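Local structure of mannonate dehydratase (Streptococcus suis, 3BDK) at residues T145-L150 / P329-R334; R288-G293 / G307-N312; T300-Q305 / T355-L360. The protein probably catalyses the dehydration of D-mannonate to 2-dehydro-3-deoxy-D-gluconate, using a divalent iron or manganese ion. All blocks are in the same frame, centred on the assembly; numbering follows the deposited sequence.

Contact 1 (T145-L150 / P329-R334). With MN (manganese (II) ion), chain D; DNO (D-mannose), chain C.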
loop_
_atom_site.group_PDB
_atom_site.type_symbol
_atom_site.label_atom_id
_atom_site.label_comp_id
_atom_site.label_asym_id
_atom_site.label_seq_id
_atom_site.Cartn_x
_atom_site.Cartn_y
_atom_site.Cartn_z
ATOM N N THR A 145 8.645 -5.984 13.067
ATOM C CA THR A 145 8.723 -5.353 14.400
ATOM C C THR A 145 8.205 -3.921 14.400
ATOM O O THR A 145 8.236 -3.246 13.369
ATOM C CB THR A 145 10.158 -5.335 14.971
ATOM O OG1 THR A 145 10.955 -4.393 14.243
ATOM C CG2 THR A 145 10.810 -6.713 14.934
ATOM N N SER A 146 7.738 -3.448 15.555
ATOM C CA SER A 146 7.156 -2.100 15.641
ATOM C C SER A 146 7.284 -1.478 17.037
ATOM O O SER A 146 7.618 -2.158 18.007
ATOM C CB SER A 146 5.691 -2.111 15.209
ATOM O OG SER A 146 4.877 -2.696 16.221
ATOM N N LEU A 147 7.037 -0.179 17.133
ATOM C CA LEU A 147 7.181 0.521 18.402
ATOM C C LEU A 147 6.037 0.145 19.329
ATOM O O LEU A 147 4.885 0.035 18.909
ATOM C CB LEU A 147 7.173 2.036 18.193
ATOM C CG LEU A 147 7.914 2.653 17.017
ATOM C CD1 LEU A 147 7.737 4.153 17.068
ATOM C CD2 LEU A 147 9.386 2.324 17.092
ATOM N N ALA A 148 6.357 -0.037 20.600
ATOM C CA ALA A 148 5.344 -0.367 21.555
ATOM C C ALA A 148 5.638 0.390 22.826
ATOM O O ALA A 148 6.801 0.608 23.180
ATOM C CB ALA A 148 5.314 -1.865 21.802
ATOM N N PHE A 149 4.562 0.827 23.473
ATOM C CA PHE A 149 4.577 1.330 24.828
ATOM C C PHE A 149 3.870 0.307 25.701
ATOM O O PHE A 149 2.649 0.171 25.636
ATOM C CB PHE A 149 3.821 2.656 24.882
ATOM C CG PHE A 149 3.735 3.253 26.252
ATOM C CD1 PHE A 149 4.778 4.035 26.751
ATOM C CD2 PHE A 149 2.615 3.054 27.044
ATOM C CE1 PHE A 149 4.703 4.600 28.014
ATOM C CE2 PHE A 149 2.537 3.607 28.317
ATOM C CZ PHE A 149 3.585 4.385 28.800
ATOM N N LEU A 150 4.626 -0.416 26.516
ATOM C CA LEU A 150 4.027 -1.379 27.430
ATOM C C LEU A 150 4.173 -0.873 28.851
ATOM O O LEU A 150 5.273 -0.857 29.421
ATOM C CB LEU A 150 4.668 -2.760 27.288
ATOM C CG LEU A 150 4.377 -3.682 26.102
ATOM C CD1 LEU A 150 4.742 -3.040 24.777
ATOM C CD2 LEU A 150 5.135 -5.027 26.247
ATOM N N PRO A 329 0.681 9.044 6.237
ATOM C CA PRO A 329 1.103 7.812 6.912
ATOM C C PRO A 329 2.201 8.076 7.936
ATOM O O PRO A 329 3.341 8.349 7.561
ATOM C CB PRO A 329 1.647 6.959 5.765
ATOM C CG PRO A 329 2.115 7.948 4.758
ATOM C CD PRO A 329 1.162 9.106 4.845
ATOM N N ASP A 330 1.855 7.994 9.217
ATOM C CA ASP A 330 2.847 8.048 10.284
ATOM C C ASP A 330 3.643 6.750 10.364
ATOM O O ASP A 330 3.735 6.005 9.388
ATOM C CB ASP A 330 2.175 8.337 11.626
ATOM C CG ASP A 330 2.850 9.462 12.386
ATOM O OD1 ASP A 330 4.068 9.662 12.198
ATOM O OD2 ASP A 330 2.162 10.148 13.172
ATOM N N HIS A 331 4.214 6.484 11.535
ATOM C CA HIS A 331 5.217 5.435 11.677
ATOM C C HIS A 331 4.848 4.204 10.855
ATOM O O HIS A 331 3.671 3.938 10.614
ATOM C CB HIS A 331 5.388 5.052 13.148
ATOM C CG HIS A 331 5.576 6.226 14.059
ATOM N ND1 HIS A 331 4.653 7.244 14.161
ATOM C CD2 HIS A 331 6.580 6.542 14.910
ATOM C CE1 HIS A 331 5.081 8.138 15.036
ATOM N NE2 HIS A 331 6.248 7.735 15.504
ATOM N N GLY A 332 5.861 3.458 10.428
ATOM C CA GLY A 332 5.656 2.126 9.893
ATOM C C GLY A 332 6.436 1.069 10.651
ATOM O O GLY A 332 7.323 1.387 11.442
ATOM N N ARG A 333 6.103 -0.194 10.406
ATOM C CA ARG A 333 6.883 -1.308 10.933
ATOM C C ARG A 333 8.286 -1.329 10.338
ATOM O O ARG A 333 8.527 -0.761 9.272
ATOM C CB ARG A 333 6.174 -2.636 10.658
ATOM C CG ARG A 333 4.759 -2.710 11.206
ATOM C CD ARG A 333 3.784 -3.210 10.153
ATOM N NE ARG A 333 3.995 -4.620 9.838
ATOM C CZ ARG A 333 4.064 -5.107 8.604
ATOM N NH1 ARG A 333 3.939 -4.297 7.561
ATOM N NH2 ARG A 333 4.258 -6.405 8.410
ATOM N N ARG A 334 9.209 -1.986 11.033
ATOM C CA ARG A 334 10.496 -2.345 10.449
ATOM C C ARG A 334 10.404 -3.653 9.671
ATOM O O ARG A 334 10.426 -4.737 10.255
ATOM C CB ARG A 334 11.566 -2.454 11.537
ATOM C CG ARG A 334 12.984 -2.574 11.004
ATOM C CD ARG A 334 13.987 -2.739 12.135
ATOM N NE ARG A 334 14.096 -1.531 12.949
ATOM C CZ ARG A 334 14.509 -0.354 12.488
ATOM N NH1 ARG A 334 14.854 -0.223 11.214
ATOM N NH2 ARG A 334 14.579 0.691 13.300
HETATM MN MN MN D . 3.265 11.773 14.644
HETATM C C1 DNO C . 6.338 10.855 17.449
HETATM C C2 DNO C . 6.594 11.224 15.978
HETATM C C3 DNO C . 7.991 11.863 15.695
HETATM C C4 DNO C . 8.475 13.141 16.454
HETATM C C5 DNO C . 7.457 14.279 16.769
HETATM C C6 DNO C . 8.192 15.624 16.837
HETATM O O1 DNO C . 5.366 10.164 17.759
HETATM O O2 DNO C . 5.521 12.038 15.472
HETATM O O3 DNO C . 8.071 12.156 14.303
HETATM O O4 DNO C . 9.186 12.751 17.636
HETATM O O5 DNO C . 6.403 14.397 15.800
HETATM O O6 DNO C . 8.488 15.934 18.202
#
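T145 and R334 form a single antiparallel bridge where strand 145-150 begins and meets the loop 329-334, the two chains running 148° apart over the touching part. R334 N donates to T145 O at 2.8 Å. One residue further on, S146 lies across from R333 before the chains diverge.

The side chains of T145 and R334 lie side by side and point the same way, with T145 OG1 3.4 Å from R334 CB. The aliphatic part of R334 makes this contact, while its guanidinium turns off to the carbonyls of D338 and T340. R333 likewise offers only methylenes here, its CB resting 3.5 Å from T145 O. A chain bent at chi2 and chi3 carries its charged end to D142, D349 and A41 O of the second subunit. L147 and H331 cross at about a right angle: L147 CD1 lies 3.4 Å from H331 CD2, meeting the ring obliquely, and an apolar leucine can fill this place without competing for the ring nitrogens. H331 CE1, in turn, reaches D-mannose O1 at 3.4 Å, with the sugar atom at the ring edge.

Next to H331, D330 binds the manganese ion through OD2 at 2.5 Å. H219 and H286 also bind the metal, and D-mannose O2 lies 2.4 Å from the manganese. D330 OD1 pairs with R328, which would be expected to help fix the carboxylate's rotation. The strand thus meets the loop through one backbone bond and apolar packing, which leaves the polar ends of D330 and H331 to face the manganese and the sugar.

Contact 2 (R288-G293 / G307-N312)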
loop_
_atom_site.group_PDB
_atom_site.type_symbol
_atom_site.label_atom_id
_atom_site.label_comp_id
_atom_site.label_asym_id
_atom_site.label_seq_id
_atom_site.Cartn_x
_atom_site.Cartn_y
_atom_site.Cartn_z
ATOM N N ARG A 288 -1.986 6.782 11.532
ATOM C CA ARG A 288 -1.259 5.605 11.990
ATOM C C ARG A 288 -2.159 4.685 12.809
ATOM O O ARG A 288 -3.136 5.132 13.412
ATOM C CB ARG A 288 -0.038 6.018 12.815
ATOM C CG ARG A 288 0.419 4.967 13.814
ATOM C CD ARG A 288 1.672 5.413 14.550
ATOM N NE ARG A 288 1.533 6.758 15.099
ATOM C CZ ARG A 288 1.337 7.023 16.387
ATOM N NH1 ARG A 288 1.258 6.033 17.265
ATOM N NH2 ARG A 288 1.222 8.279 16.798
ATOM N N ASN A 289 -1.823 3.399 12.826
ATOM C CA ASN A 289 -2.672 2.394 13.454
ATOM C C ASN A 289 -2.022 1.779 14.688
ATOM O O ASN A 289 -0.832 1.462 14.682
ATOM C CB ASN A 289 -3.036 1.298 12.450
ATOM C CG ASN A 289 -4.336 0.599 12.797
ATOM O OD1 ASN A 289 -4.974 0.913 13.802
ATOM N ND2 ASN A 289 -4.735 -0.355 11.964
ATOM N N VAL A 290 -2.809 1.614 15.746
ATOM C CA VAL A 290 -2.331 0.972 16.964
ATOM C C VAL A 290 -3.337 -0.053 17.478
ATOM O O VAL A 290 -4.514 -0.015 17.119
ATOM C CB VAL A 290 -2.051 2.003 18.073
ATOM C CG1 VAL A 290 -1.075 3.061 17.579
ATOM C CG2 VAL A 290 -3.348 2.642 18.544
ATOM N N THR A 291 -2.866 -0.966 18.321
ATOM C CA THR A 291 -3.754 -1.785 19.138
ATOM C C THR A 291 -3.466 -1.449 20.607
ATOM O O THR A 291 -2.345 -1.091 20.946
ATOM C CB THR A 291 -3.592 -3.270 18.840
ATOM O OG1 THR A 291 -4.541 -4.017 19.609
ATOM C CG2 THR A 291 -2.197 -3.733 19.156
ATOM N N ALA A 292 -4.469 -1.513 21.475
ATOM C CA ALA A 292 -4.336 -0.851 22.774
ATOM C C ALA A 292 -5.115 -1.558 23.860
ATOM O O ALA A 292 -6.070 -2.258 23.580
ATOM C CB ALA A 292 -4.755 0.611 22.679
ATOM N N GLY A 293 -4.681 -1.393 25.104
ATOM C CA GLY A 293 -5.443 -1.871 26.248
ATOM C C GLY A 293 -5.149 -1.075 27.514
ATOM O O GLY A 293 -4.522 0.011 27.487
ATOM N N GLY A 307 -4.864 -3.624 13.638
ATOM C CA GLY A 307 -4.968 -2.836 14.842
ATOM C C GLY A 307 -6.406 -2.639 15.309
ATOM O O GLY A 307 -7.283 -3.459 15.035
ATOM N N ASP A 308 -6.632 -1.528 16.011
ATOM C CA ASP A 308 -7.869 -1.261 16.705
ATOM C C ASP A 308 -8.660 -0.133 16.042
ATOM O O ASP A 308 -9.769 0.176 16.462
ATOM C CB ASP A 308 -7.571 -0.936 18.180
ATOM C CG ASP A 308 -7.080 -2.156 18.974
ATOM O OD1 ASP A 308 -6.777 -3.218 18.356
ATOM O OD2 ASP A 308 -6.982 -2.072 20.224
ATOM N N ILE A 309 -8.113 0.468 14.992
ATOM C CA ILE A 309 -8.779 1.581 14.330
ATOM C C ILE A 309 -9.380 1.190 12.994
ATOM O O ILE A 309 -8.757 0.501 12.189
ATOM C CB ILE A 309 -7.805 2.743 14.088
ATOM C CG1 ILE A 309 -7.146 3.162 15.395
ATOM C CG2 ILE A 309 -8.519 3.946 13.438
ATOM C CD1 ILE A 309 -5.790 3.878 15.185
ATOM N N ASP A 310 -10.600 1.635 12.750
ATOM C CA ASP A 310 -11.229 1.415 11.463
ATOM C C ASP A 310 -10.872 2.587 10.566
ATOM O O ASP A 310 -11.596 3.595 10.504
ATOM C CB ASP A 310 -12.735 1.283 11.615
ATOM C CG ASP A 310 -13.418 0.845 10.338
ATOM O OD1 ASP A 310 -14.585 0.405 10.451
ATOM O OD2 ASP A 310 -12.813 0.931 9.235
ATOM N N MET A 311 -9.740 2.426 9.883
ATOM C CA MET A 311 -9.175 3.413 8.957
ATOM C C MET A 311 -10.118 3.768 7.845
ATOM O O MET A 311 -10.025 4.872 7.283
ATOM C CB MET A 311 -7.876 2.910 8.347
ATOM C CG MET A 311 -6.720 2.925 9.326
ATOM S SD MET A 311 -6.485 4.487 10.250
ATOM C CE MET A 311 -4.826 4.201 10.857
ATOM N N ASN A 312 -11.029 2.850 7.527
ATOM C CA ASN A 312 -11.939 3.086 6.417
ATOM C C ASN A 312 -12.952 4.137 6.829
ATOM O O ASN A 312 -13.111 5.143 6.136
ATOM C CB ASN A 312 -12.617 1.810 5.939
ATOM C CG ASN A 312 -13.628 2.071 4.840
ATOM O OD1 ASN A 312 -14.826 1.861 5.032
ATOM N ND2 ASN A 312 -13.159 2.535 3.692
#
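R288 meets the second segment through its carbonyl, not its side chain. R288 O has M311 CE at 3.2 Å and I309 CD1 nearby, while the guanidinium turns away toward the active site, within about 5 Å of the manganese ion and the D-mannose.

N289 reaches across with its amide, and its side chain and that of I309 slide past each other in opposite directions. With CG anti to the backbone N (chi1 -155°), N289 OD1 reaches I309, taking a weak bond from I309 N at 3.4 Å. Its ND2 points to the carbonyls of A301, H302 and L303, all weak bonds, so one asparagine links two parts of the same loop by donating and accepting at once. M311, its chain bent at chi2, brings CE to 3.8 Å from N289 CB.

V290 turns its side chain from the segment 307-312, and its branch CG2 only grazes I309 CD1. Its carbonyl does the work: V290 O accepts from D308 N at 2.8 Å. Beside it G307, with no side chain, brings its CA to 3.7 Å from V290 O.

T291 and A292 share the carboxylate of D308. T291 OG1, held anti to the backbone N (chi1 -177°), donates to D308 OD1 at 2.7 Å, and A292 N donates to D308 OD2 at 2.9 Å. Both donors stand above the carboxylate plane; with each oxygen taken up, the group's rotation is probably restricted. D308 OD1 also forms a salt bridge with K379 of the second subunit.

The contact brings the sheet edge to the start of helix 311-320, whose N-cap is D310, with OD2 accepting weakly from N312 N. Aspartate suits position 308 because its oxygens can accept from T291 and A292 while its charge pairs with that lysine, which would be expected to favour the ionised form.

Contact 3 (T300-Q305 / T355-L360)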
loop_
_atom_site.group_PDB
_atom_site.type_symbol
_atom_site.label_atom_id
_atom_site.label_comp_id
_atom_site.label_asym_id
_atom_site.label_seq_id
_atom_site.Cartn_x
_atom_site.Cartn_y
_atom_site.Cartn_z
ATOM N N THR A 300 0.876 -0.866 14.738
ATOM C CA THR A 300 0.668 -1.980 13.829
ATOM C C THR A 300 0.787 -1.537 12.385
ATOM O O THR A 300 1.160 -0.410 12.098
ATOM C CB THR A 300 -0.736 -2.640 14.024
ATOM O OG1 THR A 300 -1.765 -1.707 13.677
ATOM C CG2 THR A 300 -0.929 -3.116 15.456
ATOM N N ALA A 301 0.479 -2.448 11.479
ATOM C CA ALA A 301 0.345 -2.141 10.057
ATOM C C ALA A 301 -0.842 -1.214 9.908
ATOM O O ALA A 301 -1.733 -1.216 10.750
ATOM C CB ALA A 301 0.104 -3.427 9.283
ATOM N N HIS A 302 -0.877 -0.432 8.836
ATOM C CA HIS A 302 -1.934 0.554 8.706
ATOM C C HIS A 302 -3.294 -0.107 8.508
ATOM O O HIS A 302 -4.279 0.382 8.986
ATOM C CB HIS A 302 -1.603 1.556 7.606
ATOM C CG HIS A 302 -0.354 2.349 7.879
ATOM N ND1 HIS A 302 0.903 1.896 7.541
ATOM C CD2 HIS A 302 -0.174 3.551 8.478
ATOM C CE1 HIS A 302 1.801 2.791 7.911
ATOM N NE2 HIS A 302 1.177 3.804 8.478
ATOM N N LEU A 303 -3.320 -1.214 7.788
ATOM C CA LEU A 303 -4.485 -2.061 7.632
ATOM C C LEU A 303 -5.289 -2.157 8.933
ATOM O O LEU A 303 -4.729 -2.464 9.992
ATOM C CB LEU A 303 -4.018 -3.459 7.186
ATOM C CG LEU A 303 -5.095 -4.467 6.801
ATOM C CD1 LEU A 303 -5.904 -3.980 5.577
ATOM C CD2 LEU A 303 -4.516 -5.841 6.560
ATOM N N SER A 304 -6.596 -1.908 8.837
ATOM C CA SER A 304 -7.487 -1.845 9.999
ATOM C C SER A 304 -7.422 -3.081 10.904
ATOM O O SER A 304 -7.083 -2.971 12.088
ATOM C CB SER A 304 -8.931 -1.602 9.551
ATOM O OG SER A 304 -9.018 -0.394 8.825
ATOM N N GLN A 305 -7.760 -4.241 10.336
ATOM C CA GLN A 305 -7.757 -5.506 11.049
ATOM C C GLN A 305 -6.408 -5.839 11.741
ATOM O O GLN A 305 -6.338 -6.791 12.511
ATOM C CB GLN A 305 -8.149 -6.642 10.082
ATOM C CG GLN A 305 -9.530 -7.311 10.322
ATOM C CD GLN A 305 -9.470 -8.873 10.184
ATOM O OE1 GLN A 305 -8.959 -9.422 9.186
ATOM N NE2 GLN A 305 -9.979 -9.577 11.212
ATOM N N THR A 355 -0.032 3.785 -0.036
ATOM C CA THR A 355 -0.800 3.183 -1.146
ATOM C C THR A 355 -2.085 2.516 -0.657
ATOM O O THR A 355 -3.105 2.482 -1.385
ATOM C CB THR A 355 0.037 2.188 -1.976
ATOM O OG1 THR A 355 0.507 1.114 -1.145
ATOM C CG2 THR A 355 1.237 2.883 -2.588
ATOM N N TYR A 356 -2.060 2.009 0.572
ATOM C CA TYR A 356 -3.286 1.510 1.205
ATOM C C TYR A 356 -4.304 2.648 1.416
ATOM O O TYR A 356 -5.536 2.445 1.266
ATOM C CB TYR A 356 -2.953 0.820 2.531
ATOM C CG TYR A 356 -4.125 0.536 3.445
ATOM C CD1 TYR A 356 -5.141 -0.313 3.067
ATOM C CD2 TYR A 356 -4.176 1.088 4.717
ATOM C CE1 TYR A 356 -6.208 -0.576 3.922
ATOM C CE2 TYR A 356 -5.218 0.825 5.597
ATOM C CZ TYR A 356 -6.231 -0.010 5.202
ATOM O OH TYR A 356 -7.267 -0.269 6.073
ATOM N N PHE A 357 -3.801 3.835 1.758
ATOM C CA PHE A 357 -4.682 5.007 1.894
ATOM C C PHE A 357 -5.176 5.540 0.544
ATOM O O PHE A 357 -6.337 5.910 0.422
ATOM C CB PHE A 357 -4.065 6.093 2.797
ATOM C CG PHE A 357 -4.058 5.717 4.243
ATOM C CD1 PHE A 357 -5.229 5.767 4.990
ATOM C CD2 PHE A 357 -2.904 5.247 4.846
ATOM C CE1 PHE A 357 -5.247 5.366 6.318
ATOM C CE2 PHE A 357 -2.904 4.848 6.173
ATOM C CZ PHE A 357 -4.075 4.904 6.910
ATOM N N ASN A 358 -4.327 5.521 -0.484
ATOM C CA ASN A 358 -4.815 5.706 -1.871
ATOM C C ASN A 358 -6.033 4.845 -2.159
ATOM O O ASN A 358 -7.027 5.317 -2.712
ATOM C CB ASN A 358 -3.751 5.340 -2.901
ATOM C CG ASN A 358 -2.486 6.200 -2.807
ATOM O OD1 ASN A 358 -1.425 5.777 -3.277
ATOM N ND2 ASN A 358 -2.590 7.403 -2.234
ATOM N N GLY A 359 -5.958 3.576 -1.778
ATOM C CA GLY A 359 -7.019 2.619 -2.077
ATOM C C GLY A 359 -8.260 2.883 -1.259
ATOM O O GLY A 359 -9.379 2.747 -1.745
ATOM N N LEU A 360 -8.071 3.268 -0.000
ATOM C CA LEU A 360 -9.214 3.643 0.834
ATOM C C LEU A 360 -9.855 4.915 0.280
ATOM O O LEU A 360 -11.077 4.954 0.096
ATOM C CB LEU A 360 -8.819 3.784 2.310
ATOM C CG LEU A 360 -8.620 2.480 3.090
ATOM C CD1 LEU A 360 -8.216 2.754 4.535
ATOM C CD2 LEU A 360 -9.879 1.635 3.050
#
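Y356 makes the largest contribution to the contact, reaching from helix 348-368 to the loop 300-305. A chi1 of 167° swings the ring away from its own backbone N and out toward the loop, where it lies along the backbone of H302, L303 and S304. CE2 comes 3.5 Å from both H302 O and L303 N, obliquely to the ring, while CE1 touches L303 CD1 at 3.8 Å, the two side chains crossing at about a right angle. The hydroxyl reaches furthest and accepts from S304 N at 3.3 Å. It is also hydrogen-bonded to E362 of the second subunit, whose carboxylate reaches S304 OG as well. A tyrosine suits the place because its ring packs on chain and leucine while its polar end meets the backbone N-H of S304 and a charge of the partner.

F357 follows, and its chi1 of -72° sets the phenyl beside H302. H302 CD2 lies at the edge of the phenyl ring, near its plane, 3.8 Å from F357 CE2. The two rings stand at 81° with centroids 5.9 Å apart. H302 in turn gives a weak bond through NE2 to D330 O, so the phenylalanine packs against a residue placed one step from a metal ligand.

One turn on, L360 lays its CG over one face of the Y356 ring, 3.9 Å above the plane, and also touches M311.

Helix 348-368, which follows the last barrel strand, packs here against the loop between strand 296-299 and helix 311-320, in a xylose isomerase-like TIM barrel; Y356 also takes part in the subunit interface.

In the fold
Following the chain from the N terminus, 145-150 comes first and meets its partner, 329-334, only after a long excursion, so contact 1 closes the widest loop. Contact 2 (288-293 with 307-312) closes a short one, nested wholly inside it. Contact 3 runs from 300-305 to 355-360; it starts within both loops and ends beyond them, and so crosses contacts 1 and 2. Contacts 1 and 2 both involve the antiparallel sheet. Contact 2 ties it to the start of helix 311-320, and contact 3 ties the loop after strand 296-299 to helix 348-368. All three touch the second subunit, and contact 1 lies at the metal site.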